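Extracellular solute-binding protein family 1 (Kribbella flavida, PDB 5IXP) probably serves as the extracellular solute-binding component of an ABC transporter, capturing a ligand not identified here for delivery to the membrane permease. Local coordinates at residues Ala162-Met174 / Thr200-Ala214. Numbering follows the deposited sequence.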
ATOM      1  N   ALA A 162      13.313  20.398   1.841  1.00 19.70           N
ATOM      2  CA  ALA A 162      13.119  19.399   2.876  1.00 16.87           C
ATOM      3  C   ALA A 162      13.546  18.031   2.352  1.00 15.38           C
ATOM      4  O   ALA A 162      13.803  17.837   1.159  1.00 16.94           O
ATOM      5  CB  ALA A 162      11.662  19.372   3.341  1.00 17.03           C
ATOM      6  N   TRP A 163      13.610  17.073   3.271  1.00 15.30           N
ATOM      7  CA  TRP A 163      14.040  15.724   2.928  1.00 14.91           C
ATOM      8  C   TRP A 163      12.881  14.890   2.388  1.00 17.81           C
ATOM      9  O   TRP A 163      13.037  14.178   1.386  1.00 18.34           O
ATOM     10  CB  TRP A 163      14.656  15.075   4.168  1.00 13.25           C
ATOM     11  CG  TRP A 163      15.335  13.740   3.978  1.00 13.95           C
ATOM     12  CD1 TRP A 163      15.104  12.596   4.699  1.00 14.53           C
ATOM     13  CD2 TRP A 163      16.380  13.419   3.045  1.00 15.42           C
ATOM     14  NE1 TRP A 163      15.941  11.587   4.273  1.00 13.67           N
ATOM     15  CE2 TRP A 163      16.736  12.067   3.263  1.00 15.10           C
ATOM     16  CE3 TRP A 163      17.066  14.146   2.062  1.00 15.15           C
ATOM     17  CZ2 TRP A 163      17.728  11.427   2.520  1.00 14.70           C
ATOM     18  CZ3 TRP A 163      18.055  13.502   1.326  1.00 17.45           C
ATOM     19  CH2 TRP A 163      18.377  12.162   1.565  1.00 17.80           C
ATOM     20  N   PHE A 164      11.714  14.971   3.028  1.00 15.49           N
ATOM     21  CA  PHE A 164      10.548  14.206   2.612  1.00 12.37           C
ATOM     22  C   PHE A 164       9.316  15.103   2.668  1.00 16.35           C
ATOM     23  O   PHE A 164       9.350  16.203   3.226  1.00 16.51           O
ATOM     24  CB  PHE A 164      10.356  12.955   3.484  1.00 13.35           C
ATOM     25  CG  PHE A 164      10.354  13.229   4.967  1.00 17.84           C
ATOM     26  CD1 PHE A 164       9.227  13.762   5.591  1.00 16.76           C
ATOM     27  CD2 PHE A 164      11.471  12.916   5.746  1.00 14.67           C
ATOM     28  CE1 PHE A 164       9.218  14.005   6.963  1.00 16.01           C
ATOM     29  CE2 PHE A 164      11.470  13.150   7.118  1.00 17.05           C
ATOM     30  CZ  PHE A 164      10.342  13.693   7.731  1.00 16.50           C
ATOM     31  N   ASP A 165       8.204  14.607   2.104  1.00 14.06           N
ATOM     32  CA  ASP A 165       7.039  15.466   1.920  1.00 15.68           C
ATOM     33  C   ASP A 165       6.251  15.685   3.215  1.00 15.09           C
ATOM     34  O   ASP A 165       5.826  16.811   3.481  1.00 17.84           O
ATOM     35  CB  ASP A 165       6.133  14.915   0.809  1.00 17.17           C
ATOM     36  CG  ASP A 165       5.663  13.486   1.067  1.00 20.01           C
ATOM     37  OD1 ASP A 165       6.378  12.710   1.731  1.00 20.52           O
ATOM     38  OD2 ASP A 165       4.574  13.134   0.584  1.00 20.71           O
ATOM     39  N   SER A 166       6.020  14.652   4.032  1.00 16.07           N
ATOM     40  CA  SER A 166       5.256  14.866   5.262  1.00 17.10           C
ATOM     41  C   SER A 166       5.649  13.856   6.329  1.00 15.62           C
ATOM     42  O   SER A 166       6.094  12.742   6.029  1.00 16.21           O
ATOM     43  CB  SER A 166       3.730  14.798   5.030  1.00 19.45           C
ATOM     44  OG  SER A 166       3.266  13.476   4.752  1.00 17.91           O
ATOM     45  N   ALA A 167       5.479  14.266   7.590  1.00 16.02           N
ATOM     46  CA  ALA A 167       5.691  13.350   8.705  1.00 16.06           C
ATOM     47  C   ALA A 167       4.729  12.170   8.639  1.00 15.68           C
ATOM     48  O   ALA A 167       5.106  11.036   8.958  1.00 14.01           O
ATOM     49  CB  ALA A 167       5.535  14.095  10.035  1.00 16.54           C
ATOM     50  N   VAL A 168       3.481  12.415   8.233  1.00 14.72           N
ATOM     51  CA  VAL A 168       2.473  11.355   8.253  1.00 15.56           C
ATOM     52  C   VAL A 168       2.852  10.227   7.299  1.00 16.01           C
ATOM     53  O   VAL A 168       2.781   9.046   7.657  1.00 16.95           O
ATOM     54  CB  VAL A 168       1.076  11.923   7.938  1.00 15.36           C
ATOM     55  CG1 VAL A 168       0.094  10.797   7.600  1.00 15.62           C
ATOM     56  CG2 VAL A 168       0.552  12.708   9.131  1.00 19.37           C
ATOM     57  N   LEU A 169       3.263  10.558   6.070  1.00 13.63           N
ATOM     58  CA  LEU A 169       3.617   9.469   5.154  1.00 15.40           C
ATOM     59  C   LEU A 169       4.859   8.719   5.630  1.00 16.73           C
ATOM     60  O   LEU A 169       4.958   7.502   5.430  1.00 15.39           O
ATOM     61  CB  LEU A 169       3.809   9.978   3.723  1.00 14.42           C
ATOM     62  CG  LEU A 169       2.529  10.340   2.952  1.00 17.85           C
ATOM     63  CD1 LEU A 169       2.806  10.485   1.455  1.00 19.58           C
ATOM     64  CD2 LEU A 169       1.425   9.321   3.191  1.00 21.06           C
ATOM     65  N   THR A 170       5.802   9.410   6.277  1.00 14.58           N
ATOM     66  CA  THR A 170       6.937   8.710   6.868  1.00 14.25           C
ATOM     67  C   THR A 170       6.475   7.779   7.985  1.00 14.31           C
ATOM     68  O   THR A 170       6.980   6.655   8.125  1.00 14.50           O
ATOM     69  CB  THR A 170       7.967   9.717   7.392  1.00 14.87           C
ATOM     70  OG1 THR A 170       8.308  10.646   6.354  1.00 17.68           O
ATOM     71  CG2 THR A 170       9.232   9.001   7.872  1.00 16.70           C
ATOM     72  N   TRP A 171       5.507   8.233   8.782  1.00 14.04           N
ATOM     73  CA  TRP A 171       4.903   7.394   9.814  1.00 17.08           C
ATOM     74  C   TRP A 171       4.263   6.151   9.220  1.00 18.31           C
ATOM     75  O   TRP A 171       4.437   5.041   9.742  1.00 20.57           O
ATOM     76  CB  TRP A 171       3.862   8.208  10.584  1.00 18.07           C
ATOM     77  CG  TRP A 171       2.890   7.409  11.442  1.00 18.63           C
ATOM     78  CD1 TRP A 171       1.684   6.878  11.056  1.00 16.89           C
ATOM     79  CD2 TRP A 171       3.035   7.100  12.832  1.00 15.59           C
ATOM     80  NE1 TRP A 171       1.080   6.246  12.123  1.00 19.27           N
ATOM     81  CE2 TRP A 171       1.886   6.371  13.225  1.00 18.29           C
ATOM     82  CE3 TRP A 171       4.031   7.354  13.779  1.00 17.62           C
ATOM     83  CZ2 TRP A 171       1.709   5.897  14.529  1.00 17.77           C
ATOM     84  CZ3 TRP A 171       3.850   6.886  15.078  1.00 19.34           C
ATOM     85  CH2 TRP A 171       2.700   6.164  15.439  1.00 18.99           C
ATOM     86  N   GLU A 172       3.481   6.321   8.152  1.00 17.11           N
ATOM     87  CA  GLU A 172       2.873   5.162   7.506  1.00 17.69           C
ATOM     88  C   GLU A 172       3.938   4.153   7.104  1.00 19.54           C
ATOM     89  O   GLU A 172       3.780   2.945   7.326  1.00 22.44           O
ATOM     90  CB  GLU A 172       2.067   5.598   6.284  1.00 17.97           C
ATOM     91  CG  GLU A 172       0.852   6.452   6.621  1.00 19.55           C
ATOM     92  CD  GLU A 172      -0.238   5.635   7.314  1.00 29.82           C
ATOM     93  OE1 GLU A 172      -1.021   4.949   6.616  1.00 36.72           O
ATOM     94  OE2 GLU A 172      -0.288   5.643   8.558  1.00 28.56           O
ATOM     95  N   ALA A 173       5.043   4.638   6.537  1.00 17.12           N
ATOM     96  CA  ALA A 173       6.098   3.740   6.079  1.00 18.69           C
ATOM     97  C   ALA A 173       6.722   2.983   7.242  1.00 16.60           C
ATOM     98  O   ALA A 173       6.911   1.762   7.166  1.00 18.71           O
ATOM     99  CB  ALA A 173       7.158   4.525   5.309  1.00 17.67           C
HETATM  100  N   MSE A 174       7.015   3.673   8.340  1.00 14.66           N
HETATM  101  CA  MSE A 174       7.666   3.030   9.475  1.00 16.39           C
HETATM  102  C   MSE A 174       6.722   2.162  10.292  1.00 18.22           C
HETATM  103  O   MSE A 174       7.078   1.046  10.677  1.00 20.08           O
HETATM  104  CB  MSE A 174       8.296   4.080  10.392  1.00 15.17           C
HETATM  105  CG  MSE A 174       9.353   4.910   9.697  1.00 19.08           C
HETATM  106 SE   MSE A 174      10.088   6.178  10.980  0.84 28.72          SE
HETATM  107  CE  MSE A 174      10.866   4.864  12.215  1.00 27.98           C
ATOM    108  N   THR A 200       9.054   5.239  17.414  0.78 17.19           N
ATOM    109  CA  THR A 200       8.803   5.656  16.039  0.78 18.07           C
ATOM    110  C   THR A 200       8.323   7.098  15.989  0.78 19.83           C
ATOM    111  O   THR A 200       8.830   7.915  15.210  0.78 18.68           O
ATOM    112  CB  THR A 200       7.765   4.726  15.408  0.78 19.20           C
ATOM    113  OG1 THR A 200       8.263   3.384  15.415  0.78 21.28           O
ATOM    114  CG2 THR A 200       7.445   5.147  13.982  0.78 19.68           C
ATOM    115  N   TRP A 201       7.320   7.417  16.810  1.00 16.53           N
ATOM    116  CA  TRP A 201       6.842   8.790  16.943  1.00 17.01           C
ATOM    117  C   TRP A 201       7.994   9.742  17.258  1.00 17.76           C
ATOM    118  O   TRP A 201       8.175  10.767  16.585  1.00 16.21           O
ATOM    119  CB  TRP A 201       5.774   8.835  18.043  1.00 14.79           C
ATOM    120  CG  TRP A 201       5.279  10.206  18.448  1.00 13.70           C
ATOM    121  CD1 TRP A 201       5.863  11.064  19.348  1.00 16.87           C
ATOM    122  CD2 TRP A 201       4.070  10.845  18.017  1.00 17.34           C
ATOM    123  NE1 TRP A 201       5.102  12.205  19.480  1.00 16.93           N
ATOM    124  CE2 TRP A 201       3.995  12.095  18.679  1.00 18.94           C
ATOM    125  CE3 TRP A 201       3.043  10.485  17.134  1.00 16.75           C
ATOM    126  CZ2 TRP A 201       2.931  12.989  18.480  1.00 18.01           C
ATOM    127  CZ3 TRP A 201       1.990  11.375  16.930  1.00 18.92           C
ATOM    128  CH2 TRP A 201       1.944  12.614  17.599  1.00 18.44           C
ATOM    129  N   ASP A 202       8.799   9.409  18.271  1.00 15.66           N
ATOM    130  CA  ASP A 202       9.873  10.311  18.680  1.00 20.32           C
ATOM    131  C   ASP A 202      10.852  10.563  17.544  1.00 19.13           C
ATOM    132  O   ASP A 202      11.313  11.696  17.352  1.00 19.36           O
ATOM    133  CB  ASP A 202      10.615   9.753  19.894  1.00 22.08           C
ATOM    134  CG  ASP A 202       9.806   9.863  21.167  1.00 25.33           C
ATOM    135  OD1 ASP A 202       8.839  10.646  21.196  1.00 26.41           O
ATOM    136  OD2 ASP A 202      10.144   9.174  22.141  1.00 28.37           O
ATOM    137  N   GLN A 203      11.184   9.520  16.780  1.00 16.65           N
ATOM    138  CA  GLN A 203      12.178   9.674  15.721  1.00 17.29           C
ATOM    139  C   GLN A 203      11.654  10.553  14.587  1.00 17.96           C
ATOM    140  O   GLN A 203      12.405  11.365  14.029  1.00 17.26           O
ATOM    141  CB  GLN A 203      12.601   8.298  15.207  1.00 22.23           C
ATOM    142  CG  GLN A 203      13.799   8.314  14.287  1.00 26.28           C
ATOM    143  CD  GLN A 203      14.369   6.917  14.059  1.00 29.05           C
ATOM    144  OE1 GLN A 203      13.658   5.919  14.179  1.00 28.98           O
ATOM    145  NE2 GLN A 203      15.661   6.842  13.746  1.00 29.25           N
ATOM    146  N   ILE A 204      10.376  10.408  14.224  1.00 17.09           N
ATOM    147  CA  ILE A 204       9.817  11.267  13.185  1.00 17.58           C
ATOM    148  C   ILE A 204       9.660  12.691  13.694  1.00 16.84           C
ATOM    149  O   ILE A 204       9.926  13.653  12.963  1.00 16.22           O
ATOM    150  CB  ILE A 204       8.479  10.704  12.682  1.00 17.09           C
ATOM    151  CG1 ILE A 204       8.710   9.322  12.103  1.00 18.20           C
ATOM    152  CG2 ILE A 204       7.862  11.627  11.622  1.00 17.81           C
ATOM    153  CD1 ILE A 204       7.425   8.636  11.714  1.00 22.52           C
ATOM    154  N   VAL A 205       9.198  12.857  14.936  1.00 16.13           N
ATOM    155  CA  VAL A 205       9.095  14.202  15.495  1.00 18.29           C
ATOM    156  C   VAL A 205      10.462  14.880  15.499  1.00 19.66           C
ATOM    157  O   VAL A 205      10.591  16.052  15.124  1.00 18.89           O
ATOM    158  CB  VAL A 205       8.474  14.158  16.904  1.00 18.76           C
ATOM    159  CG1 VAL A 205       8.640  15.499  17.599  1.00 18.65           C
ATOM    160  CG2 VAL A 205       6.991  13.783  16.811  1.00 21.34           C
ATOM    161  N   ALA A 206      11.509  14.147  15.885  1.00 16.92           N
ATOM    162  CA  ALA A 206      12.841  14.743  15.871  1.00 17.35           C
ATOM    163  C   ALA A 206      13.233  15.166  14.460  1.00 18.07           C
ATOM    164  O   ALA A 206      13.851  16.218  14.269  1.00 20.24           O
ATOM    165  CB  ALA A 206      13.864  13.772  16.459  1.00 19.42           C
ATOM    166  N   ALA A 207      12.860  14.367  13.454  1.00 15.73           N
ATOM    167  CA  ALA A 207      13.116  14.752  12.070  1.00 16.27           C
ATOM    168  C   ALA A 207      12.397  16.050  11.712  1.00 17.34           C
ATOM    169  O   ALA A 207      12.972  16.916  11.035  1.00 17.84           O
ATOM    170  CB  ALA A 207      12.694  13.623  11.124  1.00 15.13           C
ATOM    171  N   THR A 208      11.137  16.207  12.144  1.00 17.97           N
ATOM    172  CA  THR A 208      10.430  17.456  11.860  1.00 19.36           C
ATOM    173  C   THR A 208      11.104  18.627  12.560  1.00 20.07           C
ATOM    174  O   THR A 208      11.202  19.722  11.998  1.00 22.05           O
ATOM    175  CB  THR A 208       8.950  17.380  12.268  1.00 22.02           C
ATOM    176  OG1 THR A 208       8.817  17.316  13.699  1.00 24.24           O
ATOM    177  CG2 THR A 208       8.254  16.183  11.623  1.00 21.04           C
ATOM    178  N   GLU A 209      11.582  18.414  13.785  1.00 20.38           N
ATOM    179  CA  GLU A 209      12.299  19.483  14.475  1.00 23.64           C
ATOM    180  C   GLU A 209      13.603  19.828  13.769  1.00 23.70           C
ATOM    181  O   GLU A 209      14.100  20.953  13.897  1.00 26.81           O
ATOM    182  CB  GLU A 209      12.561  19.089  15.924  1.00 26.56           C
ATOM    183  CG  GLU A 209      11.301  18.983  16.747  1.00 29.41           C
ATOM    184  CD  GLU A 209      11.545  18.371  18.105  1.00 38.16           C
ATOM    185  OE1 GLU A 209      12.643  17.806  18.318  1.00 39.62           O
ATOM    186  OE2 GLU A 209      10.636  18.459  18.959  1.00 42.14           O
ATOM    187  N   ASP A 210      14.173  18.887  13.031  1.00 23.46           N
ATOM    188  CA  ASP A 210      15.385  19.138  12.269  1.00 25.63           C
ATOM    189  C   ASP A 210      15.098  19.687  10.877  1.00 23.34           C
ATOM    190  O   ASP A 210      16.028  19.816  10.075  1.00 24.32           O
ATOM    191  CB  ASP A 210      16.222  17.858  12.176  1.00 28.23           C
ATOM    192  CG  ASP A 210      16.725  17.389  13.534  1.00 35.78           C
ATOM    193  OD1 ASP A 210      16.893  18.246  14.429  1.00 37.33           O
ATOM    194  OD2 ASP A 210      16.953  16.170  13.709  1.00 36.30           O
ATOM    195  N   GLY A 211      13.843  20.023  10.578  1.00 22.07           N
ATOM    196  CA  GLY A 211      13.504  20.623   9.303  1.00 21.08           C
ATOM    197  C   GLY A 211      13.409  19.652   8.152  1.00 20.38           C
ATOM    198  O   GLY A 211      13.442  20.072   6.991  1.00 20.04           O
ATOM    199  N   LEU A 212      13.278  18.357   8.431  1.00 17.74           N
ATOM    200  CA  LEU A 212      13.312  17.364   7.364  1.00 17.71           C
ATOM    201  C   LEU A 212      11.988  17.226   6.627  1.00 17.37           C
ATOM    202  O   LEU A 212      11.966  16.617   5.553  1.00 17.37           O
ATOM    203  CB  LEU A 212      13.733  16.005   7.929  1.00 17.08           C
ATOM    204  CG  LEU A 212      15.237  15.683   7.945  1.00 21.82           C
ATOM    205  CD1 LEU A 212      16.105  16.862   8.295  1.00 23.58           C
ATOM    206  CD2 LEU A 212      15.544  14.496   8.843  1.00 20.53           C
ATOM    207  N   SER A 213      10.899  17.780   7.156  1.00 16.93           N
ATOM    208  CA  SER A 213       9.579  17.615   6.562  1.00 16.36           C
ATOM    209  C   SER A 213       9.162  18.863   5.798  1.00 15.19           C
ATOM    210  O   SER A 213       9.336  19.983   6.277  1.00 17.80           O
ATOM    211  CB  SER A 213       8.521  17.315   7.627  1.00 17.08           C
ATOM    212  OG  SER A 213       7.227  17.283   7.040  1.00 16.72           O
ATOM    213  N   ALA A 214       8.582  18.658   4.621  1.00 15.34           N
ATOM    214  CA  ALA A 214       7.963  19.758   3.894  1.00 17.46           C
ATOM    215  C   ALA A 214       6.578  20.106   4.425  1.00 18.95           C
ATOM    216  O   ALA A 214       6.012  21.118   4.001  1.00 20.60           O
ATOM    217  CB  ALA A 214       7.883  19.423   2.403  1.00 17.74           C
TER
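Backbone bonds join Trp163 and Phe164 to the chain leaving helix 200-209. Leu212 O accepts from two successive amides. Phe164 N lies 3.0 Å from Leu212 O in a nearly straight bond (N-H...O 165°); Trp163 N, at 2.8 Å from the same oxygen, comes in more bent and from above the carbonyl plane. Ala214 N returns a bond of 2.9 Å to Phe164 O, and together with the Phe164 N bond this forms a single beta bridge between Phe164 and Ser213. The Schellman motif at Gly211, with Leu212 N bonded to Ala207 O, turns the chain into this pairing.

Aromatic contacts follow. With chi1 at 52°, the Phe164 ring is placed so that Leu212 O lies over its centre, 3.6 Å above the plane, while Thr170 OG1 lies over the opposite face and Ala207 CB meets an edge.

Apolar packing joins the helices, whose axes run near antiparallel (150°). Ile204 is a knob among Ala167, Thr170, Trp171 and Met174: its CD1 reaches Trp171 CA at 3.4 Å, and its CG1 touches the selenium of Met174 (selenomethionine) at 3.6 Å. Trp171 also rests on Leu367 of helix 356-371.

In this antiparallel helix pair of the solute-binding protein, backbone bonds thus fix the register where the chain enters helix 167-174 and leaves helix 200-209, whereas the helix interface relies on the fit of Ile204 in its hole, not on side-chain hydrogen bonds.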